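Local structure of exported protein (Bacteroides fragilis, 4JX0) at residues S208-S222 with M302-V316. The protein is of unknown function but binds magnesium and joins a BT_3987-like N-terminal domain to a C-terminal domain related to the F5/F8 type C (discoidin) family. Sequence-based numbering, arbitrary orientation.
With MG (magnesium ion), chain D.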
loop_
_atom_site.group_PDB
_atom_site.type_symbol
_atom_site.label_atom_id
_atom_site.label_comp_id
_atom_site.label_asym_id
_atom_site.label_seq_id
_atom_site.Cartn_x
_atom_site.Cartn_y
_atom_site.Cartn_z
ATOM N N SER A 208 -9.892 31.600 -1.740
ATOM C CA SER A 208 -11.256 31.102 -1.593
ATOM C C SER A 208 -11.426 30.129 -0.408
ATOM O O SER A 208 -12.561 29.861 -0.014
ATOM C CB SER A 208 -11.682 30.388 -2.875
ATOM O OG SER A 208 -10.949 29.189 -3.076
ATOM N N LEU A 209 -10.325 29.570 0.130
ATOM C CA LEU A 209 -10.410 28.594 1.208
ATOM C C LEU A 209 -10.745 29.237 2.562
ATOM O O LEU A 209 -11.110 28.495 3.471
ATOM C CB LEU A 209 -9.116 27.778 1.308
ATOM C CG LEU A 209 -8.703 27.014 0.033
ATOM C CD1 LEU A 209 -7.390 26.318 0.234
ATOM C CD2 LEU A 209 -9.739 26.014 -0.384
ATOM N N ASN A 210 -10.654 30.585 2.709
ATOM C CA ASN A 210 -11.037 31.260 3.955
ATOM C C ASN A 210 -11.828 32.564 3.688
ATOM O O ASN A 210 -11.862 33.449 4.541
ATOM C CB ASN A 210 -9.823 31.510 4.864
ATOM C CG ASN A 210 -8.743 32.397 4.305
ATOM O OD1 ASN A 210 -8.675 32.678 3.100
ATOM N ND2 ASN A 210 -7.827 32.804 5.178
ATOM N N ASP A 211 -12.547 32.633 2.550
ATOM C CA ASP A 211 -13.464 33.740 2.251
ATOM C C ASP A 211 -14.787 33.384 2.956
ATOM O O ASP A 211 -14.839 32.393 3.685
ATOM C CB ASP A 211 -13.623 33.944 0.727
ATOM C CG ASP A 211 -14.261 32.813 -0.082
ATOM O OD1 ASP A 211 -14.693 31.808 0.526
ATOM O OD2 ASP A 211 -14.330 32.935 -1.329
ATOM N N GLY A 212 -15.851 34.128 2.753
ATOM C CA GLY A 212 -17.109 33.756 3.406
ATOM C C GLY A 212 -17.840 32.587 2.762
ATOM O O GLY A 212 -18.648 31.930 3.409
ATOM N N ASN A 213 -17.572 32.341 1.464
ATOM C CA ASN A 213 -18.272 31.365 0.635
ATOM C C ASN A 213 -17.877 29.921 0.901
ATOM O O ASN A 213 -16.703 29.567 0.807
ATOM C CB ASN A 213 -18.050 31.680 -0.849
ATOM C CG ASN A 213 -19.207 31.262 -1.713
ATOM O OD1 ASN A 213 -19.817 30.208 -1.509
ATOM N ND2 ASN A 213 -19.518 32.056 -2.724
ATOM N N PHE A 214 -18.894 29.080 1.166
ATOM C CA PHE A 214 -18.761 27.651 1.420
ATOM C C PHE A 214 -19.161 26.785 0.223
ATOM O O PHE A 214 -18.715 25.647 0.150
ATOM C CB PHE A 214 -19.651 27.249 2.602
ATOM C CG PHE A 214 -19.288 27.892 3.915
ATOM C CD1 PHE A 214 -19.793 29.130 4.260
ATOM C CD2 PHE A 214 -18.508 27.221 4.842
ATOM C CE1 PHE A 214 -19.479 29.708 5.487
ATOM C CE2 PHE A 214 -18.188 27.804 6.063
ATOM C CZ PHE A 214 -18.672 29.048 6.374
ATOM N N THR A 215 -20.026 27.281 -0.679
ATOM C CA THR A 215 -20.551 26.500 -1.812
ATOM C C THR A 215 -19.860 26.784 -3.170
ATOM O O THR A 215 -20.015 25.978 -4.081
ATOM C CB THR A 215 -22.049 26.785 -1.939
ATOM O OG1 THR A 215 -22.245 28.186 -2.181
ATOM C CG2 THR A 215 -22.821 26.369 -0.693
ATOM N N ALA A 216 -19.121 27.904 -3.315
ATOM C CA ALA A 216 -18.449 28.252 -4.578
ATOM C C ALA A 216 -17.042 27.674 -4.631
ATOM O O ALA A 216 -16.308 27.748 -3.642
ATOM C CB ALA A 216 -18.384 29.760 -4.743
ATOM N N ASN A 217 -16.643 27.152 -5.799
ATOM C CA ASN A 217 -15.332 26.548 -5.978
ATOM C C ASN A 217 -14.409 27.382 -6.865
ATOM O O ASN A 217 -14.835 27.973 -7.863
ATOM C CB ASN A 217 -15.471 25.173 -6.590
ATOM C CG ASN A 217 -14.156 24.471 -6.742
ATOM O OD1 ASN A 217 -13.568 24.467 -7.823
ATOM N ND2 ASN A 217 -13.605 23.993 -5.648
ATOM N N ASN A 218 -13.123 27.375 -6.493
ATOM C CA ASN A 218 -12.020 27.986 -7.231
ATOM C C ASN A 218 -10.798 27.043 -7.217
ATOM O O ASN A 218 -10.175 26.863 -8.262
ATOM C CB ASN A 218 -11.680 29.359 -6.672
ATOM C CG ASN A 218 -12.669 30.412 -7.092
ATOM O OD1 ASN A 218 -12.774 30.740 -8.279
ATOM N ND2 ASN A 218 -13.436 30.954 -6.152
ATOM N N TRP A 219 -10.472 26.428 -6.055
ATOM C CA TRP A 219 -9.369 25.483 -5.915
ATOM C C TRP A 219 -9.846 24.033 -5.933
ATOM O O TRP A 219 -10.804 23.672 -5.246
ATOM C CB TRP A 219 -8.623 25.732 -4.600
ATOM C CG TRP A 219 -7.368 24.925 -4.472
ATOM C CD1 TRP A 219 -6.138 25.243 -4.965
ATOM C CD2 TRP A 219 -7.238 23.635 -3.866
ATOM N NE1 TRP A 219 -5.240 24.237 -4.684
ATOM C CE2 TRP A 219 -5.890 23.237 -4.011
ATOM C CE3 TRP A 219 -8.140 22.755 -3.248
ATOM C CZ2 TRP A 219 -5.422 22.006 -3.540
ATOM C CZ3 TRP A 219 -7.669 21.544 -2.769
ATOM C CH2 TRP A 219 -6.335 21.170 -2.939
ATOM N N TYR A 220 -9.102 23.187 -6.655
ATOM C CA TYR A 220 -9.340 21.753 -6.745
ATOM C C TYR A 220 -8.072 21.061 -7.230
ATOM O O TYR A 220 -7.218 21.702 -7.846
ATOM C CB TYR A 220 -10.535 21.430 -7.662
ATOM C CG TYR A 220 -10.436 21.988 -9.063
ATOM C CD1 TYR A 220 -10.867 23.275 -9.349
ATOM C CD2 TYR A 220 -9.988 21.203 -10.119
ATOM C CE1 TYR A 220 -10.806 23.790 -10.641
ATOM C CE2 TYR A 220 -9.957 21.692 -11.423
ATOM C CZ TYR A 220 -10.353 22.997 -11.678
ATOM O OH TYR A 220 -10.296 23.543 -12.941
ATOM N N THR A 221 -7.925 19.775 -6.914
ATOM C CA THR A 221 -6.761 18.996 -7.328
ATOM C C THR A 221 -7.028 18.385 -8.692
ATOM O O THR A 221 -8.179 18.312 -9.120
ATOM C CB THR A 221 -6.428 17.913 -6.274
ATOM O OG1 THR A 221 -7.478 16.953 -6.187
ATOM C CG2 THR A 221 -6.178 18.497 -4.905
ATOM N N SER A 222 -5.956 17.982 -9.385
ATOM C CA SER A 222 -6.025 17.302 -10.685
ATOM C C SER A 222 -5.360 15.903 -10.665
ATOM O O SER A 222 -5.545 15.159 -11.621
ATOM C CB SER A 222 -5.381 18.159 -11.760
ATOM O OG SER A 222 -6.051 19.403 -11.850
HETATM N N MSE A 302 -5.731 12.993 -2.276
HETATM C CA MSE A 302 -7.150 13.326 -2.130
HETATM C C MSE A 302 -7.969 12.717 -3.261
HETATM O O MSE A 302 -7.815 13.119 -4.421
HETATM C CB MSE A 302 -7.349 14.843 -2.075
HETATM C CG MSE A 302 -6.488 15.523 -1.020
HETATM SE SE MSE A 302 -6.778 17.419 -0.960
HETATM C CE MSE A 302 -8.252 17.444 0.293
HETATM N N MSE A 303 -8.826 11.734 -2.914
HETATM C CA MSE A 303 -9.706 11.028 -3.843
HETATM C C MSE A 303 -11.168 11.398 -3.642
HETATM O O MSE A 303 -11.627 11.506 -2.502
HETATM C CB MSE A 303 -9.574 9.519 -3.655
HETATM C CG MSE A 303 -10.038 8.736 -4.864
HETATM SE SE MSE A 303 -10.240 6.869 -4.494
HETATM C CE MSE A 303 -11.901 6.877 -3.516
ATOM N N ALA A 304 -11.916 11.519 -4.758
ATOM C CA ALA A 304 -13.348 11.807 -4.737
ATOM C C ALA A 304 -14.157 10.507 -4.610
ATOM O O ALA A 304 -13.596 9.425 -4.775
ATOM C CB ALA A 304 -13.749 12.547 -6.003
ATOM N N PHE A 305 -15.471 10.601 -4.343
ATOM C CA PHE A 305 -16.334 9.404 -4.257
ATOM C C PHE A 305 -16.463 8.670 -5.609
ATOM O O PHE A 305 -16.718 7.467 -5.613
ATOM C CB PHE A 305 -17.738 9.757 -3.765
ATOM C CG PHE A 305 -17.898 9.704 -2.270
ATOM C CD1 PHE A 305 -17.526 10.778 -1.478
ATOM C CD2 PHE A 305 -18.482 8.608 -1.656
ATOM C CE1 PHE A 305 -17.739 10.757 -0.099
ATOM C CE2 PHE A 305 -18.647 8.567 -0.271
ATOM C CZ PHE A 305 -18.294 9.650 0.496
ATOM N N ASN A 306 -16.287 9.371 -6.744
ATOM C CA ASN A 306 -16.375 8.721 -8.047
ATOM C C ASN A 306 -15.070 7.947 -8.396
ATOM O O ASN A 306 -14.985 7.392 -9.489
ATOM C CB ASN A 306 -16.744 9.730 -9.151
ATOM C CG ASN A 306 -15.693 10.732 -9.547
ATOM O OD1 ASN A 306 -14.662 10.896 -8.894
ATOM N ND2 ASN A 306 -15.969 11.472 -10.612
ATOM N N GLY A 307 -14.087 7.918 -7.486
ATOM C CA GLY A 307 -12.839 7.193 -7.675
ATOM C C GLY A 307 -11.713 7.993 -8.302
ATOM O O GLY A 307 -10.561 7.571 -8.204
ATOM N N ARG A 308 -12.012 9.154 -8.943
ATOM C CA ARG A 308 -10.992 9.997 -9.588
ATOM C C ARG A 308 -10.240 10.819 -8.542
ATOM O O ARG A 308 -10.853 11.273 -7.577
ATOM C CB ARG A 308 -11.629 10.950 -10.622
ATOM C CG ARG A 308 -12.456 10.294 -11.731
ATOM C CD ARG A 308 -11.659 9.346 -12.608
ATOM N NE ARG A 308 -12.198 9.290 -13.974
ATOM C CZ ARG A 308 -11.838 10.079 -14.991
ATOM N NH1 ARG A 308 -10.905 11.014 -14.828
ATOM N NH2 ARG A 308 -12.406 9.932 -16.184
ATOM N N PHE A 309 -8.934 11.060 -8.750
ATOM C CA PHE A 309 -8.120 11.851 -7.817
ATOM C C PHE A 309 -8.183 13.350 -8.142
ATOM O O PHE A 309 -7.168 13.986 -8.436
ATOM C CB PHE A 309 -6.666 11.350 -7.789
ATOM C CG PHE A 309 -6.567 10.044 -7.046
ATOM C CD1 PHE A 309 -6.866 8.846 -7.680
ATOM C CD2 PHE A 309 -6.326 10.021 -5.679
ATOM C CE1 PHE A 309 -6.857 7.645 -6.974
ATOM C CE2 PHE A 309 -6.290 8.819 -4.983
ATOM C CZ PHE A 309 -6.580 7.641 -5.631
ATOM N N SER A 310 -9.390 13.911 -8.027
ATOM C CA SER A 310 -9.669 15.327 -8.221
ATOM C C SER A 310 -10.803 15.705 -7.294
ATOM O O SER A 310 -11.900 15.187 -7.474
ATOM C CB SER A 310 -10.038 15.613 -9.672
ATOM O OG SER A 310 -10.453 16.959 -9.840
ATOM N N VAL A 311 -10.541 16.539 -6.277
ATOM C CA VAL A 311 -11.562 16.952 -5.316
ATOM C C VAL A 311 -11.620 18.473 -5.244
ATOM O O VAL A 311 -10.603 19.141 -5.414
ATOM C CB VAL A 311 -11.338 16.339 -3.898
ATOM C CG1 VAL A 311 -10.978 14.862 -3.980
ATOM C CG2 VAL A 311 -10.282 17.100 -3.105
ATOM N N ASP A 312 -12.806 18.997 -4.908
ATOM C CA ASP A 312 -13.046 20.415 -4.667
ATOM C C ASP A 312 -12.880 20.704 -3.203
ATOM O O ASP A 312 -13.343 19.917 -2.391
ATOM C CB ASP A 312 -14.491 20.813 -5.051
ATOM C CG ASP A 312 -14.801 20.995 -6.514
ATOM O OD1 ASP A 312 -13.890 20.812 -7.340
ATOM O OD2 ASP A 312 -15.973 21.301 -6.838
ATOM N N VAL A 313 -12.262 21.832 -2.851
ATOM C CA VAL A 313 -12.211 22.305 -1.471
ATOM C C VAL A 313 -12.632 23.763 -1.595
ATOM O O VAL A 313 -11.927 24.559 -2.203
ATOM C CB VAL A 313 -10.889 22.055 -0.711
ATOM C CG1 VAL A 313 -11.014 22.497 0.741
ATOM C CG2 VAL A 313 -10.523 20.573 -0.753
ATOM N N ASN A 314 -13.867 24.052 -1.173
ATOM C CA ASN A 314 -14.519 25.355 -1.291
ATOM C C ASN A 314 -14.253 26.263 -0.094
ATOM O O ASN A 314 -14.352 27.485 -0.225
ATOM C CB ASN A 314 -16.029 25.145 -1.430
ATOM C CG ASN A 314 -16.416 24.256 -2.585
ATOM O OD1 ASN A 314 -15.619 23.995 -3.484
ATOM N ND2 ASN A 314 -17.639 23.743 -2.569
ATOM N N GLU A 315 -13.967 25.668 1.079
ATOM C CA GLU A 315 -13.711 26.393 2.323
ATOM C C GLU A 315 -13.054 25.441 3.322
ATOM O O GLU A 315 -13.422 24.272 3.355
ATOM C CB GLU A 315 -15.041 26.944 2.874
ATOM C CG GLU A 315 -14.930 27.831 4.097
ATOM C CD GLU A 315 -14.508 29.269 3.881
ATOM O OE1 GLU A 315 -14.219 29.660 2.727
ATOM O OE2 GLU A 315 -14.471 30.009 4.891
ATOM N N VAL A 316 -12.078 25.923 4.113
ATOM C CA VAL A 316 -11.377 25.128 5.134
ATOM C C VAL A 316 -11.581 25.814 6.475
ATOM O O VAL A 316 -11.332 27.018 6.579
ATOM C CB VAL A 316 -9.869 24.949 4.813
ATOM C CG1 VAL A 316 -9.166 24.155 5.907
ATOM C CG2 VAL A 316 -9.667 24.280 3.460
HETATM MG MG MG D . -14.675 29.548 0.391
HETATM O O HOH W 1 -12.169 26.980 -3.642
HETATM O O HOH W 2 -14.978 29.519 -1.761
#
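Glu315 reaches back to the 208-222 loop and binds a magnesium ion through OE1, 2.4 Å from the metal. CG lies anti to the backbone N (chi1 -175°), and a bend at chi2 brings the carboxylate to the ion. Asp211 OD1 binds the same ion at 2.3 Å, and the two carboxylate planes lie 18° apart. The backbone oxygens of Ser208, Asn213 and Asn314 and one water complete six ligands. Asn192 donates to Glu315 OE2 from outside. The Phe214 ring lies against Glu315 CG. Asn213 OD1 takes the backbone N-H groups of Thr215 and Ala216, an Asx motif that shapes the loop beside the metal.

From the loop, Asn217 extends its amide across Asp312 toward Asn314. ND2 gives Asn314 OD1 a hydrogen bond of 3.0 Å, in the amide plane of Asn217 and nearly along the C=O axis. It also donates to Trp219 O, and the amide stacks on the carboxylate of Asp312, which Asn246 holds at OD2. Val313 CG2 meets the edge of the Trp219 indole, 3.6 Å from CZ3. At the far end, Thr221 OG1 accepts from Val311 N at 3.1 Å, while Ser310 OG donates to Thr221 O at 2.7 Å.

The metal shell is consistent with the structural metal sites of many F5/F8 type C domains. The bound cation probably offsets the gathered negative charge and ties the loop to the C-terminal strand.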